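Local coordinates for protein mandelate racemase / muconate lactonizing enzyme (Burkholderia pseudomallei, PDB 2POD) that is of unknown function, though its enolase-superfamily fold and carboxylate-bound metal site are consistent with a lyase or related activity, at residues 163-168 and 209-214; 249-254 and 269-274; 255-260 and 281-286. All coordinates share one frame; numbering follows the deposited sequence.

Contact 1: residues 163-168 and 209-214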
loop_
_atom_site.group_PDB
_atom_site.type_symbol
_atom_site.label_atom_id
_atom_site.label_comp_id
_atom_site.label_asym_id
_atom_site.label_seq_id
_atom_site.Cartn_x
_atom_site.Cartn_y
_atom_site.Cartn_z
ATOM N N LEU B 163 -45.910 -10.866 9.689
ATOM C CA LEU B 163 -44.876 -11.421 10.563
ATOM C C LEU B 163 -44.153 -10.322 11.344
ATOM O O LEU B 163 -43.857 -10.484 12.532
ATOM C CB LEU B 163 -43.888 -12.244 9.732
ATOM C CG LEU B 163 -42.512 -12.626 10.279
ATOM C CD1 LEU B 163 -42.613 -13.639 11.413
ATOM C CD2 LEU B 163 -41.687 -13.177 9.153
ATOM N N ALA B 164 -43.894 -9.210 10.660
ATOM C CA ALA B 164 -43.311 -8.018 11.259
ATOM C C ALA B 164 -44.168 -7.454 12.391
ATOM O O ALA B 164 -43.677 -7.254 13.504
ATOM C CB ALA B 164 -43.074 -6.967 10.190
ATOM N N LEU B 165 -45.451 -7.231 12.105
ATOM C CA LEU B 165 -46.428 -6.744 13.090
ATOM C C LEU B 165 -46.572 -7.673 14.298
ATOM O O LEU B 165 -46.703 -7.213 15.438
ATOM C CB LEU B 165 -47.788 -6.529 12.423
ATOM C CG LEU B 165 -47.924 -5.326 11.480
ATOM C CD1 LEU B 165 -49.134 -5.494 10.559
ATOM C CD2 LEU B 165 -47.998 -3.998 12.250
ATOM N N ASP B 166 -46.526 -8.974 14.031
ATOM C CA ASP B 166 -46.577 -10.005 15.059
ATOM C C ASP B 166 -45.338 -10.007 15.965
ATOM O O ASP B 166 -45.460 -10.157 17.185
ATOM C CB ASP B 166 -46.789 -11.376 14.399
ATOM C CG ASP B 166 -46.802 -12.519 15.393
ATOM O OD1 ASP B 166 -46.246 -13.581 15.050
ATOM O OD2 ASP B 166 -47.368 -12.370 16.501
ATOM N N LEU B 167 -44.156 -9.834 15.377
ATOM C CA LEU B 167 -42.921 -9.748 16.160
ATOM C C LEU B 167 -42.850 -8.486 17.010
ATOM O O LEU B 167 -42.367 -8.523 18.142
ATOM C CB LEU B 167 -41.688 -9.849 15.261
ATOM C CG LEU B 167 -41.366 -11.253 14.758
ATOM C CD1 LEU B 167 -40.521 -11.186 13.519
ATOM C CD2 LEU B 167 -40.702 -12.110 15.829
ATOM N N LEU B 168 -43.346 -7.383 16.457
ATOM C CA LEU B 168 -43.410 -6.110 17.162
ATOM C C LEU B 168 -44.349 -6.136 18.375
ATOM O O LEU B 168 -44.100 -5.441 19.365
ATOM C CB LEU B 168 -43.816 -4.998 16.194
ATOM C CG LEU B 168 -43.487 -3.559 16.596
ATOM C CD1 LEU B 168 -42.053 -3.209 16.228
ATOM C CD2 LEU B 168 -44.465 -2.599 15.942
ATOM N N ARG B 209 -43.977 -0.847 4.699
ATOM C CA ARG B 209 -45.332 -0.320 4.853
ATOM C C ARG B 209 -45.961 -0.644 6.209
ATOM O O ARG B 209 -46.660 0.194 6.781
ATOM C CB ARG B 209 -46.234 -0.801 3.715
ATOM C CG ARG B 209 -46.457 0.230 2.625
ATOM C CD ARG B 209 -45.429 0.098 1.512
ATOM N NE ARG B 209 -45.702 1.009 0.402
ATOM C CZ ARG B 209 -46.465 0.717 -0.650
ATOM N NH1 ARG B 209 -46.646 1.619 -1.604
ATOM N NH2 ARG B 209 -47.047 -0.473 -0.754
ATOM N N ALA B 210 -45.704 -1.852 6.718
ATOM C CA ALA B 210 -46.302 -2.317 7.976
ATOM C C ALA B 210 -45.738 -1.626 9.219
ATOM O O ALA B 210 -46.468 -0.930 9.929
ATOM C CB ALA B 210 -46.186 -3.825 8.104
ATOM N N VAL B 211 -44.444 -1.810 9.474
ATOM C CA VAL B 211 -43.827 -1.317 10.708
ATOM C C VAL B 211 -42.866 -0.138 10.507
ATOM O O VAL B 211 -42.705 0.690 11.408
ATOM C CB VAL B 211 -43.154 -2.448 11.538
ATOM C CG1 VAL B 211 -44.200 -3.330 12.199
ATOM C CG2 VAL B 211 -42.252 -3.286 10.680
ATOM N N GLY B 212 -42.238 -0.073 9.332
ATOM C CA GLY B 212 -41.389 1.056 8.938
ATOM C C GLY B 212 -40.139 1.223 9.782
ATOM O O GLY B 212 -39.271 0.344 9.806
ATOM N N ASP B 213 -40.079 2.351 10.489
ATOM C CA ASP B 213 -38.969 2.720 11.374
ATOM C C ASP B 213 -38.691 1.747 12.521
ATOM O O ASP B 213 -37.567 1.687 13.023
ATOM C CB ASP B 213 -39.229 4.107 11.973
ATOM C CG ASP B 213 -38.563 5.221 11.189
ATOM O OD1 ASP B 213 -37.874 4.930 10.185
ATOM O OD2 ASP B 213 -38.729 6.395 11.585
ATOM N N LYS B 214 -39.715 1.003 12.935
ATOM C CA LYS B 214 -39.722 0.337 14.236
ATOM C C LYS B 214 -38.941 -0.973 14.229
ATOM O O LYS B 214 -38.554 -1.474 15.280
ATOM C CB LYS B 214 -41.162 0.105 14.713
ATOM C CG LYS B 214 -41.753 1.269 15.505
ATOM C CD LYS B 214 -43.205 1.006 15.895
ATOM C CE LYS B 214 -44.176 1.835 15.058
ATOM N NZ LYS B 214 -44.350 1.296 13.676
#
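Val211, the first residue past helix 202-210, turns its side chain into the flank of helix 160-170 and meets three of its residues. CB points at that helix and divides the contact between its two branches. CG1, anti to the carbonyl carbon (chi1 -73°), lies 3.8 Å from Leu168 CD2, the two side chains reaching toward each other tip to tip. The same CG1 is 3.9 Å from Leu165 CD2, but here the side chains slide past one another in opposite directions. CG2 takes the other side and rests 3.8 Å from Ala164 CB.

On the helix side of Val211, Ala210 CB touches Leu165 CG at 4.1 Å. After Gly212 and Asp213, Lys214 crosses Leu168 at about a right angle, with Leu168 CD1 3.8 Å from Lys214 CB. The lysine chain bends at chi3 and chi4, and its NZ folds back to a lone pair of Val211 O at 2.9 Å, in the carbonyl plane. Its aliphatic part thus adds to the apolar patch while the ammonium group bonds back onto the valine carbonyl. Gly212 is the first residue here to leave helical backbone angles, with a positive phi.

Met175 of strand 174-177 lies under Ala164. Outer helices packed side by side around parallel strands are the arrangement of the TIM-barrel-like domain of the enolase superfamily.

Contact 2: residues 249-254 and 269-274. With NA (sodium ion), chain D.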
loop_
_atom_site.group_PDB
_atom_site.type_symbol
_atom_site.label_atom_id
_atom_site.label_comp_id
_atom_site.label_asym_id
_atom_site.label_seq_id
_atom_site.Cartn_x
_atom_site.Cartn_y
_atom_site.Cartn_z
ATOM N N ILE B 249 -20.937 -12.718 0.079
ATOM C CA ILE B 249 -20.161 -13.627 -0.768
ATOM C C ILE B 249 -19.571 -14.717 0.118
ATOM O O ILE B 249 -19.588 -14.593 1.344
ATOM C CB ILE B 249 -19.008 -12.895 -1.538
ATOM C CG1 ILE B 249 -17.909 -12.399 -0.572
ATOM C CG2 ILE B 249 -19.561 -11.761 -2.401
ATOM C CD1 ILE B 249 -16.547 -12.137 -1.220
ATOM N N ARG B 250 -19.048 -15.774 -0.497
ATOM C CA ARG B 250 -18.370 -16.841 0.245
ATOM C C ARG B 250 -17.063 -16.367 0.898
ATOM O O ARG B 250 -16.217 -15.761 0.246
ATOM C CB ARG B 250 -18.122 -18.054 -0.654
ATOM C CG ARG B 250 -17.579 -19.277 0.077
ATOM C CD ARG B 250 -18.206 -20.544 -0.448
ATOM N NE ARG B 250 -17.203 -21.507 -0.889
ATOM C CZ ARG B 250 -17.325 -22.828 -0.772
ATOM N NH1 ARG B 250 -16.348 -23.611 -1.208
ATOM N NH2 ARG B 250 -18.410 -23.366 -0.215
HETATM N N MSE B 251 -16.917 -16.657 2.188
HETATM C CA MSE B 251 -15.758 -16.234 2.971
HETATM C C MSE B 251 -14.584 -17.216 2.859
HETATM O O MSE B 251 -14.166 -17.826 3.847
HETATM C CB MSE B 251 -16.164 -16.053 4.439
HETATM C CG MSE B 251 -17.308 -15.083 4.656
HETATM SE SE MSE B 251 -16.807 -13.216 4.406
HETATM C CE MSE B 251 -18.582 -12.490 4.057
ATOM N N ASP B 252 -14.057 -17.374 1.649
ATOM C CA ASP B 252 -12.961 -18.310 1.408
ATOM C C ASP B 252 -11.628 -17.567 1.352
ATOM O O ASP B 252 -10.821 -17.683 2.274
ATOM C CB ASP B 252 -13.204 -19.170 0.157
ATOM C CG ASP B 252 -14.028 -18.454 -0.915
ATOM O OD1 ASP B 252 -13.963 -17.208 -0.979
ATOM O OD2 ASP B 252 -14.727 -19.140 -1.707
ATOM N N SER B 253 -11.403 -16.783 0.301
ATOM C CA SER B 253 -10.372 -15.746 0.366
ATOM C C SER B 253 -10.963 -14.369 0.618
ATOM O O SER B 253 -11.852 -13.913 -0.099
ATOM C CB SER B 253 -9.430 -15.760 -0.847
ATOM O OG SER B 253 -10.125 -15.945 -2.051
ATOM N N LEU B 254 -10.461 -13.721 1.660
ATOM C CA LEU B 254 -11.179 -12.645 2.323
ATOM C C LEU B 254 -10.864 -11.294 1.683
ATOM O O LEU B 254 -11.642 -10.348 1.797
ATOM C CB LEU B 254 -10.834 -12.644 3.818
ATOM C CG LEU B 254 -11.882 -13.086 4.849
ATOM C CD1 LEU B 254 -13.084 -13.776 4.238
ATOM C CD2 LEU B 254 -11.267 -13.950 5.923
ATOM N N CYS B 269 -21.903 -8.188 7.765
ATOM C CA CYS B 269 -21.850 -9.044 8.922
ATOM C C CYS B 269 -21.173 -10.337 8.487
ATOM O O CYS B 269 -21.583 -10.985 7.516
ATOM C CB CYS B 269 -23.261 -9.305 9.434
ATOM S SG CYS B 269 -23.361 -10.338 10.878
ATOM N N ALA B 270 -20.102 -10.685 9.184
ATOM C CA ALA B 270 -19.291 -11.830 8.791
ATOM C C ALA B 270 -18.599 -12.337 10.044
ATOM O O ALA B 270 -18.290 -11.525 10.909
ATOM C CB ALA B 270 -18.258 -11.406 7.743
ATOM N N SER B 271 -18.345 -13.642 10.174
ATOM C CA SER B 271 -19.020 -14.740 9.468
ATOM C C SER B 271 -19.060 -15.948 10.395
ATOM O O SER B 271 -18.053 -16.281 11.028
ATOM C CB SER B 271 -18.228 -15.157 8.224
ATOM O OG SER B 271 -18.899 -16.175 7.505
ATOM N N GLU B 272 -20.209 -16.618 10.439
ATOM C CA GLU B 272 -20.379 -17.902 11.146
ATOM C C GLU B 272 -19.507 -19.030 10.584
ATOM O O GLU B 272 -19.229 -20.009 11.278
ATOM C CB GLU B 272 -21.847 -18.338 11.103
ATOM C CG GLU B 272 -22.353 -18.584 9.682
ATOM C CD GLU B 272 -23.843 -18.738 9.601
ATOM O OE1 GLU B 272 -24.311 -19.800 9.150
ATOM O OE2 GLU B 272 -24.568 -17.788 9.970
ATOM N N THR B 273 -19.084 -18.888 9.329
ATOM C CA THR B 273 -18.262 -19.892 8.655
ATOM C C THR B 273 -16.787 -19.834 9.058
ATOM O O THR B 273 -16.045 -20.797 8.845
ATOM C CB THR B 273 -18.372 -19.779 7.126
ATOM O OG1 THR B 273 -17.716 -18.582 6.683
ATOM C CG2 THR B 273 -19.836 -19.750 6.694
ATOM N N LEU B 274 -16.371 -18.704 9.631
ATOM C CA LEU B 274 -14.967 -18.468 9.965
ATOM C C LEU B 274 -14.604 -18.995 11.356
ATOM O O LEU B 274 -15.395 -18.896 12.293
ATOM C CB LEU B 274 -14.638 -16.976 9.867
ATOM C CG LEU B 274 -14.444 -16.387 8.469
ATOM C CD1 LEU B 274 -14.491 -14.871 8.545
ATOM C CD2 LEU B 274 -13.127 -16.864 7.835
HETATM NA NA NA D . -26.619 -17.283 9.413
HETATM O O HOH W 1 -14.617 -19.613 6.412
#
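Met251, present as selenomethionine, supplies most of the apolar contact, laying its side chain against Ala270 and the turn that follows. Its CG stands anti to the carbonyl carbon (chi1 -56°), 3.4 Å from Ser271 OG, and CB is 3.7 Å from Thr273 OG1, so the aliphatic part runs past two hydroxyl oxygens. A bend at chi2 (-73°) places SE beside Ala270 CB, and the terminal CE is 3.9 Å from that same Ala270 CB. A separate apolar pair is formed by Leu254 and Leu274, which meet tip to tip through their CD2 atoms at 4.0 Å.

The two segments leave neighbouring parallel strands, 244-246 and 268-270, at the end of the barrel where the enolase superfamily carries its metal site. Glu272 OE2 binds the sodium ion at 2.2 Å, and Glu220 and Glu246 complete the set of protein carboxylates; Tyr73 of a neighbouring subunit hydrogen-bonds the other oxygen, Glu272 OE1.

The turn carrying this ligand follows a cis peptide before Ser271. It is a type I beta turn from Ser271 to Leu274, and within it Ser271 OG accepts from Thr273 N at 3.3 Å in an ST turn. That hydroxyl is also hydrogen-bonded to Asp247, which ties the turn to the loop after strand 244-246. Across the segments the polar link is a water, which donates to Met251 O at 3.2 Å, more weakly to Thr273 O, and also bonds Thr273 OG1. Met251 itself is the centre of an inverse gamma turn.

Contact 3: residues 255-260 and 281-286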
loop_
_atom_site.group_PDB
_atom_site.type_symbol
_atom_site.label_atom_id
_atom_site.label_comp_id
_atom_site.label_asym_id
_atom_site.label_seq_id
_atom_site.Cartn_x
_atom_site.Cartn_y
_atom_site.Cartn_z
ATOM N N SER B 255 -9.724 -11.232 0.993
ATOM C CA SER B 255 -9.331 -10.116 0.117
ATOM C C SER B 255 -10.423 -9.543 -0.794
ATOM O O SER B 255 -10.377 -8.368 -1.158
ATOM C CB SER B 255 -8.138 -10.538 -0.744
ATOM O OG SER B 255 -6.950 -9.926 -0.287
ATOM N N SER B 256 -11.394 -10.377 -1.157
ATOM C CA SER B 256 -12.479 -9.975 -2.050
ATOM C C SER B 256 -13.584 -9.136 -1.382
ATOM O O SER B 256 -14.489 -8.639 -2.064
ATOM C CB SER B 256 -13.092 -11.210 -2.718
ATOM O OG SER B 256 -12.397 -11.562 -3.901
ATOM N N LEU B 257 -13.511 -8.982 -0.062
ATOM C CA LEU B 257 -14.642 -8.471 0.707
ATOM C C LEU B 257 -14.778 -6.955 0.667
ATOM O O LEU B 257 -15.892 -6.433 0.710
ATOM C CB LEU B 257 -14.593 -8.974 2.149
ATOM C CG LEU B 257 -15.856 -8.850 3.000
ATOM C CD1 LEU B 257 -17.069 -9.483 2.322
ATOM C CD2 LEU B 257 -15.608 -9.456 4.358
ATOM N N LYS B 258 -13.647 -6.254 0.568
ATOM C CA LYS B 258 -13.637 -4.792 0.604
ATOM C C LYS B 258 -14.338 -4.178 -0.599
ATOM O O LYS B 258 -14.934 -3.109 -0.496
ATOM C CB LYS B 258 -12.212 -4.246 0.732
ATOM C CG LYS B 258 -12.081 -3.123 1.771
ATOM C CD LYS B 258 -12.364 -1.738 1.208
ATOM C CE LYS B 258 -13.172 -0.885 2.190
ATOM N NZ LYS B 258 -12.328 -0.202 3.215
ATOM N N ARG B 259 -14.261 -4.874 -1.730
ATOM C CA ARG B 259 -15.037 -4.545 -2.910
ATOM C C ARG B 259 -16.542 -4.585 -2.683
ATOM O O ARG B 259 -17.249 -3.681 -3.125
ATOM C CB ARG B 259 -14.623 -5.426 -4.082
ATOM C CG ARG B 259 -13.235 -5.074 -4.606
ATOM C CD ARG B 259 -12.927 -5.753 -5.915
ATOM N NE ARG B 259 -13.811 -5.299 -6.984
ATOM C CZ ARG B 259 -13.879 -5.849 -8.190
ATOM N NH1 ARG B 259 -13.114 -6.887 -8.498
ATOM N NH2 ARG B 259 -14.730 -5.368 -9.084
ATOM N N TYR B 260 -17.029 -5.603 -1.970
ATOM C CA TYR B 260 -18.430 -5.611 -1.546
ATOM C C TYR B 260 -18.761 -4.487 -0.568
ATOM O O TYR B 260 -19.733 -3.754 -0.781
ATOM C CB TYR B 260 -18.897 -6.975 -1.011
ATOM C CG TYR B 260 -20.376 -6.977 -0.675
ATOM C CD1 TYR B 260 -20.826 -6.559 0.580
ATOM C CD2 TYR B 260 -21.329 -7.350 -1.623
ATOM C CE1 TYR B 260 -22.170 -6.520 0.887
ATOM C CE2 TYR B 260 -22.690 -7.317 -1.320
ATOM C CZ TYR B 260 -23.097 -6.897 -0.061
ATOM O OH TYR B 260 -24.423 -6.857 0.280
ATOM N N ARG B 281 -8.600 -12.427 12.615
ATOM C CA ARG B 281 -7.511 -11.533 12.179
ATOM C C ARG B 281 -7.585 -11.234 10.679
ATOM O O ARG B 281 -7.488 -10.070 10.278
ATOM C CB ARG B 281 -6.117 -12.054 12.582
ATOM C CG ARG B 281 -5.046 -11.892 11.493
ATOM C CD ARG B 281 -3.726 -11.340 11.978
ATOM N NE ARG B 281 -2.697 -12.361 12.117
ATOM C CZ ARG B 281 -1.509 -12.345 11.514
ATOM N NH1 ARG B 281 -1.160 -11.363 10.699
ATOM N NH2 ARG B 281 -0.660 -13.335 11.735
ATOM N N ASP B 282 -7.800 -12.284 9.879
ATOM C CA ASP B 282 -7.845 -12.188 8.424
ATOM C C ASP B 282 -9.001 -11.311 7.974
ATOM O O ASP B 282 -8.833 -10.495 7.073
ATOM C CB ASP B 282 -7.951 -13.579 7.781
ATOM C CG ASP B 282 -6.629 -14.355 7.820
ATOM O OD1 ASP B 282 -5.625 -13.801 8.317
ATOM O OD2 ASP B 282 -6.596 -15.528 7.360
ATOM N N LEU B 283 -10.155 -11.482 8.622
ATOM C CA LEU B 283 -11.334 -10.648 8.396
ATOM C C LEU B 283 -11.131 -9.193 8.825
ATOM O O LEU B 283 -11.534 -8.269 8.114
ATOM C CB LEU B 283 -12.572 -11.257 9.087
ATOM C CG LEU B 283 -13.874 -10.444 9.104
ATOM C CD1 LEU B 283 -14.422 -10.313 7.693
ATOM C CD2 LEU B 283 -14.923 -11.043 10.042
ATOM N N LEU B 284 -10.498 -8.992 9.980
ATOM C CA LEU B 284 -10.313 -7.648 10.521
ATOM C C LEU B 284 -9.320 -6.823 9.702
ATOM O O LEU B 284 -9.479 -5.606 9.569
ATOM C CB LEU B 284 -9.944 -7.690 12.007
ATOM C CG LEU B 284 -11.093 -8.046 12.966
ATOM C CD1 LEU B 284 -10.591 -8.270 14.375
ATOM C CD2 LEU B 284 -12.187 -7.003 12.961
ATOM N N GLU B 285 -8.337 -7.509 9.119
ATOM C CA GLU B 285 -7.388 -6.925 8.183
ATOM C C GLU B 285 -7.969 -6.373 6.873
ATOM O O GLU B 285 -7.370 -5.475 6.274
ATOM C CB GLU B 285 -6.250 -7.910 7.890
ATOM C CG GLU B 285 -5.180 -7.940 8.988
ATOM C CD GLU B 285 -4.177 -9.073 8.844
ATOM O OE1 GLU B 285 -4.298 -9.892 7.903
ATOM O OE2 GLU B 285 -3.257 -9.139 9.688
ATOM N N THR B 286 -9.113 -6.897 6.427
ATOM C CA THR B 286 -9.767 -6.404 5.199
ATOM C C THR B 286 -10.298 -4.965 5.302
ATOM O O THR B 286 -10.426 -4.282 4.282
ATOM C CB THR B 286 -10.917 -7.320 4.721
ATOM O OG1 THR B 286 -12.026 -7.247 5.636
ATOM C CG2 THR B 286 -10.441 -8.757 4.585
#
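A small, partly buried contact on the outer layer of the barrel joins Leu257 and Lys258 of helix 257-263 to Leu283 of helix 276-285 and to Thr286 just beyond it. The nearest CA atoms are those of Lys258 and Thr286, 6.2 Å apart.

On the inner side the contact is apolar: Leu257 CD2 and Leu283 CD1 meet at 3.6 Å, the two side chains lying at a slant to each other. Leu283 has CG anti to its backbone N (chi1 173°), and although its CB does not aim at the other helix, the end of the side chain comes nearer. Farther out, Lys258 CG approaches Thr286 O at 3.2 Å, so the lysine's aliphatic part lies against that carbonyl, while its NZ makes a weak hydrogen bond to Asn287 O.

Thr286 is the residue most covered by the opposing segment, and is itself anchored. Its OG1 donates to Leu283 O at 2.7 Å, tilted 16° from the carbonyl plane, and that Leu283 O also accepts from Thr286 N at 3.3 Å. Two bonds from one residue therefore grip the carbonyl of Leu283.

Ser255 hydrogen-bonds Glu285 of a neighbouring subunit, so an assembly interface borders the contact. Beneath it, Leu257 packs on Val268 and Leu283 on Ala270, both of strand 268-270, and Leu283 also touches Ala289 of strand 289-294.

Overall arrangement
Contact 1 closes before the others open, and it stands apart: its centre is about 30 Å from that of contact 2 and about 33 Å from that of contact 3. Contacts 2 and 3 have centres about 9 Å apart and touch, as where Met251 packs on Leu257 and Leu254 on Asp282. Their segments alternate along the chain, through helix 257-263, strand 268-270 and helix 276-285, consecutive elements of the barrel. All three contacts belong to the enolase C-terminal domain-like range. Contact 1 joins outer helices elsewhere on the barrel, contact 2 reaches the sodium site, and contact 3 lies farther out, between the helices before and after strand 268-270; contacts 2 and 3 border the same neighbouring subunit.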